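Fructuronate-tagaturonate epimerase UxaE from Cohnella laeviribosi in complex with 1 glycerol (Cohnella laeviribosi, PDB 6IL9) catalyses the interconversion of fructuronate and tagaturonate by epimerisation, probably with the help of a zinc ion bound in its TIM-barrel domain. Local coordinates at residues A[353-356]-A[362-365]. Residues are numbered along the deposited sequence; the frame is centred on the assembly and turned at random.
Sequences ALVG and RFHV
V355 and G356, on one turn of helix 349-358, meet F363 of segment 362-365. Along this segment the chain enters with R362, whose side chain heads away from the helix; NH1 donates to the backbone carbonyl oxygens of K89 and G337, and NH2 forms a salt bridge with D334, so the long, many-handed guanidinium group of arginine can serve all three at once. The side chain of F363 points to the helix and carries the contact. Its CB lies 4.2 Å from V355 CG1, the two side chains crossing at about a right angle. CG of the phenylalanine sits between the backbone N and the carbonyl carbon (chi1 55°), a setting that swings the ring toward G356. With no side chain on G356, its CA itself is what F363 CE2 meets, at 4.4 Å. In V355, CG1 stands anti to the backbone N (chi1 167°) and extends toward the strand; its compact branched side chain bridges helix and sheet, also touching I342 on strand 339-342. I116, L487 and V489 pack on F363 too, making the setting of the large ring hydrophobic. H364 follows with its CB directed away from the helix, and its ND1 is hydrogen-bonded to T93. V365 points back toward the helix and packs on I342 and L487. F363 and V365 thus face the surrounding helices while H364 points the other way, into the barrel interior, as in strands of a (beta/alpha)8 barrel. Helix 349-358 connects parallel strands 339-342 and 363-367, the last beta-alpha-beta crossover of the TIM barrel, whose eighth strand closes against strand 93-96.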
loop_
_atom_site.group_PDB
_atom_site.type_symbol
_atom_site.label_atom_id
_atom_site.label_comp_id
_atom_site.label_asym_id
_atom_site.label_seq_id
_atom_site.Cartn_x
_atom_site.Cartn_y
_atom_site.Cartn_z
ATOM N N ALA A 353 0.361 11.140 -15.426
ATOM C CA ALA A 353 -0.441 11.307 -16.633
ATOM C C ALA A 353 -0.080 10.252 -17.671
ATOM O O ALA A 353 -0.960 9.709 -18.359
ATOM C CB ALA A 353 -0.260 12.715 -17.202
ATOM N N LEU A 354 1.213 9.949 -17.792
ATOM C CA LEU A 354 1.651 8.893 -18.696
ATOM C C LEU A 354 1.035 7.556 -18.313
ATOM O O LEU A 354 0.565 6.804 -19.177
ATOM C CB LEU A 354 3.182 8.794 -18.676
ATOM C CG LEU A 354 3.942 9.959 -19.313
ATOM C CD1 LEU A 354 5.431 9.816 -19.024
ATOM C CD2 LEU A 354 3.710 10.002 -20.810
ATOM N N VAL A 355 1.055 7.224 -17.024
ATOM C CA VAL A 355 0.500 5.940 -16.600
ATOM C C VAL A 355 -0.982 5.877 -16.941
ATOM O O VAL A 355 -1.469 4.881 -17.485
ATOM C CB VAL A 355 0.744 5.710 -15.099
ATOM C CG1 VAL A 355 -0.110 4.547 -14.592
ATOM C CG2 VAL A 355 2.228 5.421 -14.863
ATOM N N GLY A 356 -1.714 6.947 -16.635
ATOM C CA GLY A 356 -3.136 6.963 -16.928
ATOM C C GLY A 356 -3.415 6.839 -18.414
ATOM O O GLY A 356 -4.319 6.110 -18.827
ATOM N N ARG A 362 -6.549 1.974 -16.436
ATOM C CA ARG A 362 -6.661 0.640 -15.842
ATOM C C ARG A 362 -5.314 0.258 -15.229
ATOM O O ARG A 362 -4.468 -0.358 -15.881
ATOM C CB ARG A 362 -7.070 -0.369 -16.906
ATOM C CG ARG A 362 -7.449 -1.721 -16.356
ATOM C CD ARG A 362 -7.831 -2.643 -17.498
ATOM N NE ARG A 362 -6.687 -3.027 -18.328
ATOM C CZ ARG A 362 -6.015 -4.163 -18.174
ATOM N NH1 ARG A 362 -6.359 -5.007 -17.201
ATOM N NH2 ARG A 362 -4.998 -4.447 -18.981
ATOM N N PHE A 363 -5.123 0.615 -13.968
ATOM C CA PHE A 363 -3.823 0.492 -13.328
ATOM C C PHE A 363 -4.038 0.187 -11.860
ATOM O O PHE A 363 -5.149 0.291 -11.341
ATOM C CB PHE A 363 -3.010 1.792 -13.482
ATOM C CG PHE A 363 -3.744 3.025 -12.971
ATOM C CD1 PHE A 363 -3.929 3.243 -11.607
ATOM C CD2 PHE A 363 -4.245 3.966 -13.862
ATOM C CE1 PHE A 363 -4.624 4.365 -11.146
ATOM C CE2 PHE A 363 -4.936 5.105 -13.405
ATOM C CZ PHE A 363 -5.124 5.306 -12.054
ATOM N N HIS A 364 -2.945 -0.174 -11.196
ATOM C CA HIS A 364 -2.840 -0.109 -9.749
ATOM C C HIS A 364 -1.648 0.773 -9.406
ATOM O O HIS A 364 -0.572 0.611 -9.986
ATOM C CB HIS A 364 -2.656 -1.500 -9.129
ATOM C CG HIS A 364 -2.749 -1.491 -7.639
ATOM N ND1 HIS A 364 -3.899 -1.125 -6.979
ATOM C CD2 HIS A 364 -1.833 -1.769 -6.678
ATOM C CE1 HIS A 364 -3.698 -1.186 -5.675
ATOM N NE2 HIS A 364 -2.453 -1.576 -5.464
ATOM N N VAL A 365 -1.842 1.703 -8.470
ATOM C CA VAL A 365 -0.758 2.524 -7.937
ATOM C C VAL A 365 -0.746 2.345 -6.426
ATOM O O VAL A 365 -1.801 2.425 -5.792
ATOM C CB VAL A 365 -0.937 4.006 -8.308
ATOM C CG1 VAL A 365 0.098 4.867 -7.588
ATOM C CG2 VAL A 365 -0.839 4.196 -9.824
#